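Long-range contacts in sensor protein DivL (PDB 4Q20), which is a repurposed histidine kinase of Caulobacter crescentus, required for cell division and growth, that phosphorylates the regulator CtrA and takes part in cell fate control: residues V82-T87 / L128-L133; V136-E141 / G175-S180. One frame throughout, in Å; residues are numbered along the deposited sequence.

Contact 1 of 2, residues V82-T87 / L128-L133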
loop_
_atom_site.group_PDB
_atom_site.type_symbol
_atom_site.label_atom_id
_atom_site.label_comp_id
_atom_site.label_asym_id
_atom_site.label_seq_id
_atom_site.Cartn_x
_atom_site.Cartn_y
_atom_site.Cartn_z
ATOM N N VAL A 82 -10.010 12.034 -2.489
ATOM C CA VAL A 82 -8.961 11.226 -3.136
ATOM C C VAL A 82 -7.575 11.532 -2.514
ATOM O O VAL A 82 -6.860 10.611 -2.136
ATOM C CB VAL A 82 -8.909 11.431 -4.689
ATOM C CG1 VAL A 82 -7.675 10.767 -5.302
ATOM C CG2 VAL A 82 -10.168 10.935 -5.360
ATOM N N ARG A 83 -7.207 12.804 -2.437
ATOM C CA ARG A 83 -5.933 13.257 -1.869
ATOM C C ARG A 83 -5.784 12.828 -0.381
ATOM O O ARG A 83 -4.723 12.324 -0.023
ATOM C CB ARG A 83 -5.788 14.789 -2.031
ATOM C CG ARG A 83 -4.405 15.346 -1.683
ATOM C CD ARG A 83 -4.424 16.802 -1.200
ATOM N NE ARG A 83 -5.651 17.138 -0.469
ATOM C CZ ARG A 83 -5.863 16.895 0.823
ATOM N NH1 ARG A 83 -4.908 16.346 1.570
ATOM N NH2 ARG A 83 -7.040 17.181 1.373
ATOM N N ALA A 84 -6.828 12.993 0.458
ATOM C CA ALA A 84 -6.803 12.589 1.874
ATOM C C ALA A 84 -6.642 11.069 2.029
ATOM O O ALA A 84 -5.837 10.627 2.838
ATOM C CB ALA A 84 -8.065 13.056 2.587
ATOM N N ALA A 85 -7.324 10.275 1.211
ATOM C CA ALA A 85 -7.226 8.825 1.303
ATOM C C ALA A 85 -5.861 8.327 0.852
ATOM O O ALA A 85 -5.295 7.408 1.482
ATOM C CB ALA A 85 -8.323 8.179 0.502
ATOM N N ALA A 86 -5.324 8.941 -0.222
ATOM C CA ALA A 86 -4.011 8.617 -0.781
ATOM C C ALA A 86 -2.895 8.956 0.210
ATOM O O ALA A 86 -1.973 8.163 0.379
ATOM C CB ALA A 86 -3.802 9.367 -2.076
ATOM N N THR A 87 -2.998 10.112 0.867
ATOM C CA THR A 87 -2.053 10.606 1.873
ATOM C C THR A 87 -2.089 9.651 3.109
ATOM O O THR A 87 -1.037 9.326 3.661
ATOM C CB THR A 87 -2.420 12.093 2.207
ATOM O OG1 THR A 87 -2.022 12.959 1.144
ATOM C CG2 THR A 87 -1.816 12.577 3.416
ATOM N N LEU A 128 -3.802 21.627 7.766
ATOM C CA LEU A 128 -4.816 22.641 7.484
ATOM C C LEU A 128 -5.849 22.214 6.408
ATOM O O LEU A 128 -7.046 22.410 6.633
ATOM C CB LEU A 128 -4.130 23.946 7.052
ATOM C CG LEU A 128 -4.899 25.241 7.299
ATOM C CD1 LEU A 128 -4.834 25.649 8.769
ATOM C CD2 LEU A 128 -4.331 26.361 6.470
ATOM N N LYS A 129 -5.402 21.631 5.274
ATOM C CA LYS A 129 -6.293 21.193 4.196
ATOM C C LYS A 129 -7.236 20.055 4.642
ATOM O O LYS A 129 -8.439 20.137 4.379
ATOM C CB LYS A 129 -5.500 20.763 2.948
ATOM C CG LYS A 129 -5.167 21.904 1.998
ATOM C CD LYS A 129 -4.590 21.377 0.692
ATOM C CE LYS A 129 -4.088 22.466 -0.227
ATOM N NZ LYS A 129 -3.631 21.925 -1.543
ATOM N N ASP A 130 -6.703 19.013 5.325
ATOM C CA ASP A 130 -7.487 17.869 5.824
ATOM C C ASP A 130 -8.463 18.289 6.968
ATOM O O ASP A 130 -9.472 17.618 7.204
ATOM C CB ASP A 130 -6.552 16.730 6.289
ATOM C CG ASP A 130 -5.686 16.095 5.187
ATOM O OD1 ASP A 130 -6.178 15.959 4.035
ATOM O OD2 ASP A 130 -4.539 15.683 5.489
ATOM N N ALA A 131 -8.162 19.411 7.652
ATOM C CA ALA A 131 -8.973 19.972 8.725
ATOM C C ALA A 131 -10.185 20.703 8.149
ATOM O O ALA A 131 -11.294 20.574 8.671
ATOM C CB ALA A 131 -8.135 20.925 9.567
ATOM N N GLN A 132 -9.976 21.458 7.062
ATOM C CA GLN A 132 -11.029 22.214 6.401
ATOM C C GLN A 132 -11.985 21.260 5.682
ATOM O O GLN A 132 -13.186 21.520 5.621
ATOM C CB GLN A 132 -10.418 23.244 5.450
ATOM C CG GLN A 132 -9.717 24.390 6.194
ATOM C CD GLN A 132 -9.088 25.412 5.275
ATOM O OE1 GLN A 132 -9.495 26.581 5.239
ATOM N NE2 GLN A 132 -8.062 25.009 4.528
ATOM N N LEU A 133 -11.458 20.129 5.197
ATOM C CA LEU A 133 -12.205 19.048 4.540
ATOM C C LEU A 133 -13.172 18.375 5.542
ATOM O O LEU A 133 -14.281 17.990 5.171
ATOM C CB LEU A 133 -11.206 18.023 3.951
ATOM C CG LEU A 133 -11.749 16.743 3.283
ATOM C CD1 LEU A 133 -12.616 17.052 2.057
ATOM C CD2 LEU A 133 -10.617 15.804 2.914
#

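Contact 2 of 2, residues V136-E141 / G175-S180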
loop_
_atom_site.group_PDB
_atom_site.type_symbol
_atom_site.label_atom_id
_atom_site.label_comp_id
_atom_site.label_asym_id
_atom_site.label_seq_id
_atom_site.Cartn_x
_atom_site.Cartn_y
_atom_site.Cartn_z
ATOM N N VAL A 136 -13.137 21.181 10.611
ATOM C CA VAL A 136 -12.497 21.318 11.929
ATOM C C VAL A 136 -11.529 22.528 11.913
ATOM O O VAL A 136 -10.979 22.878 10.867
ATOM C CB VAL A 136 -11.779 19.982 12.343
ATOM C CG1 VAL A 136 -11.077 20.098 13.691
ATOM C CG2 VAL A 136 -12.753 18.806 12.363
ATOM N N THR A 137 -11.358 23.166 13.082
ATOM C CA THR A 137 -10.476 24.309 13.317
ATOM C C THR A 137 -9.195 23.822 13.983
ATOM O O THR A 137 -9.260 23.232 15.061
ATOM C CB THR A 137 -11.190 25.380 14.202
ATOM O OG1 THR A 137 -12.474 25.696 13.651
ATOM C CG2 THR A 137 -10.369 26.663 14.369
ATOM N N LEU A 138 -8.042 24.077 13.349
ATOM C CA LEU A 138 -6.722 23.766 13.891
ATOM C C LEU A 138 -6.153 24.984 14.581
ATOM O O LEU A 138 -5.919 25.999 13.930
ATOM C CB LEU A 138 -5.749 23.308 12.802
ATOM C CG LEU A 138 -5.669 21.830 12.481
ATOM C CD1 LEU A 138 -4.830 21.613 11.244
ATOM C CD2 LEU A 138 -5.087 21.030 13.641
ATOM N N ALA A 139 -5.905 24.883 15.879
ATOM C CA ALA A 139 -5.348 25.980 16.660
ATOM C C ALA A 139 -3.958 25.647 17.205
ATOM O O ALA A 139 -3.660 24.474 17.452
ATOM C CB ALA A 139 -6.286 26.327 17.811
ATOM N N VAL A 140 -3.123 26.700 17.404
ATOM C CA VAL A 140 -1.775 26.653 17.982
ATOM C C VAL A 140 -1.729 27.606 19.183
ATOM O O VAL A 140 -1.986 28.800 19.028
ATOM C CB VAL A 140 -0.654 26.964 16.960
ATOM C CG1 VAL A 140 0.704 27.101 17.646
ATOM C CG2 VAL A 140 -0.594 25.902 15.871
ATOM N N GLU A 141 -1.394 27.080 20.370
ATOM C CA GLU A 141 -1.289 27.868 21.595
ATOM C C GLU A 141 0.078 27.612 22.242
ATOM O O GLU A 141 0.200 26.831 23.187
ATOM C CB GLU A 141 -2.462 27.559 22.552
ATOM C CG GLU A 141 -3.753 28.275 22.178
ATOM C CD GLU A 141 -5.054 27.637 22.638
ATOM O OE1 GLU A 141 -5.094 27.090 23.765
ATOM O OE2 GLU A 141 -6.049 27.722 21.879
ATOM N N GLY A 175 -15.940 21.109 15.261
ATOM C CA GLY A 175 -15.021 20.875 16.369
ATOM C C GLY A 175 -13.694 21.597 16.249
ATOM O O GLY A 175 -13.446 22.311 15.272
ATOM N N ARG A 176 -12.831 21.409 17.258
ATOM C CA ARG A 176 -11.509 22.028 17.338
ATOM C C ARG A 176 -10.433 21.025 17.762
ATOM O O ARG A 176 -10.659 20.178 18.636
ATOM C CB ARG A 176 -11.534 23.207 18.327
ATOM C CG ARG A 176 -10.226 23.992 18.443
ATOM C CD ARG A 176 -10.318 25.026 19.554
ATOM N NE ARG A 176 -9.799 26.329 19.135
ATOM C CZ ARG A 176 -10.510 27.265 18.509
ATOM N NH1 ARG A 176 -11.781 27.043 18.188
ATOM N NH2 ARG A 176 -9.947 28.415 18.166
ATOM N N VAL A 177 -9.248 21.167 17.150
ATOM C CA VAL A 177 -8.026 20.410 17.429
ATOM C C VAL A 177 -6.957 21.451 17.795
ATOM O O VAL A 177 -6.674 22.352 17.004
ATOM C CB VAL A 177 -7.604 19.466 16.266
ATOM C CG1 VAL A 177 -6.230 18.856 16.516
ATOM C CG2 VAL A 177 -8.642 18.368 16.044
ATOM N N THR A 178 -6.399 21.349 19.003
ATOM C CA THR A 178 -5.415 22.315 19.477
ATOM C C THR A 178 -4.044 21.685 19.659
ATOM O O THR A 178 -3.932 20.618 20.257
ATOM C CB THR A 178 -5.886 22.964 20.811
ATOM O OG1 THR A 178 -7.314 23.128 20.800
ATOM C CG2 THR A 178 -5.177 24.299 21.101
ATOM N N LEU A 179 -3.012 22.382 19.170
ATOM C CA LEU A 179 -1.591 22.050 19.282
ATOM C C LEU A 179 -0.956 23.010 20.252
ATOM O O LEU A 179 -0.833 24.191 19.927
ATOM C CB LEU A 179 -0.886 22.184 17.915
ATOM C CG LEU A 179 -1.090 21.112 16.876
ATOM C CD1 LEU A 179 -2.190 21.514 15.896
ATOM C CD2 LEU A 179 0.165 20.952 16.074
ATOM N N SER A 180 -0.563 22.543 21.429
ATOM C CA SER A 180 0.059 23.429 22.421
ATOM C C SER A 180 1.404 22.875 22.926
ATOM O O SER A 180 1.698 21.686 22.768
ATOM C CB SER A 180 -0.885 23.679 23.601
ATOM O OG SER A 180 -1.361 22.471 24.172
#

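Contact 1 of 2, residues V82-T87 / L128-L133
Lys129 lies over the Arg83 guanidinium, its CB 4.2 Å from Arg83 NH2 and placed over the rim of one face. Arg83 NE and Lys129 NZ, 5.3 Å apart, both form salt bridges with Glu66 of the second subunit. Asp130 carries the contact. Its OD1 forms a salt bridge with Arg83, accepting hydrogen bonds from NH1 at 2.8 Å and, less straight, from NH2 at 3.1 Å. The end-on grip falls on one oxygen, close to the guanidinium plane, while the carboxylate is turned 28° from that plane. Arg83 chi1 of -171° sets CG opposite the backbone N, and a bend at chi3 turns the guanidinium to Asp130. Leu133 closes the series: its CD2 rests on Ala84 CB at 3.8 Å and also lies near Arg83 NH2. The axes of the two short segments come within 10.9 Å, and their directions differ by 125°. Segment 82-87 belongs to helix 73-103 of the dimerisation hairpin and packs on helix 26-66 of both subunits. Segment 128-133 lies on helix 116-133 of the ATPase-like domain, with Asp130 and Ala131 against Leu168 of helix 153-170.

Contact 2 of 2, residues V136-E141 / G175-S180
Thr137 and Gly175 start a ladder of five backbone hydrogen bonds that joins two parallel strands in register. Thr137 N gives to Gly175 O at 3.1 Å. Val177 N gives to Thr137 O at 2.9 Å, and Ala139 N to Val177 O at 2.9 Å. Leu179 N to Ala139 O and Glu141 N to Leu179 O complete it. CA-H...O contacts fill the steps between, such as Val140 CA to Leu179 O at 3.3 Å. Strand 137-141 is an outermost strand, within this chain, of the mixed sheet in the GHKL (Bergerat) ATPase fold. On its other side strand 176-183 pairs antiparallel with strand 187-194. Apolar contacts gather on the face of Leu138, Val140, Val177 and Leu179. Leu138 CD2 lies 3.7 Å from Leu179 CD1 and also touches Val177 CG1. Val136 CG1, anti to the backbone N (chi1 179°), meets Val177 CG2 at 3.8 Å. Helices 116-133 and 153-170 cover this face. The other face carries Thr137, Ala139, Glu141, Arg176, Thr178 and Ser180. Thr137 CG2 sits over one face of the Arg176 guanidinium, toward its rim. Ala139 CB lies 3.8 Å from Arg176 NE, and Glu141 OE2 makes van der Waals contact with Thr178 CG2 (3.6 Å).

Both segments of contact 1 precede those of contact 2 in the chain, and the centres of the two contacts are 16 Å apart. Helix 116-133 and strand 137-141 follow each other directly and tie them together. A probable hydrogen bond from Val136 N to Ala131 O, 2.7 Å long, spans the turn, and Leu138 CD1 packs on Ala131 CB. Helix 153-170 touches both contacts. The roles differ. Contact 2 lies within the ATPase-like domain, joining its outer strand to the sheet. Contact 1 runs between that domain and the helical hairpin, beside the dimer interface. Together they place the sheet, by way of helix 116-133, near the hairpin that holds Tyr49, an autophosphorylation site not modified here.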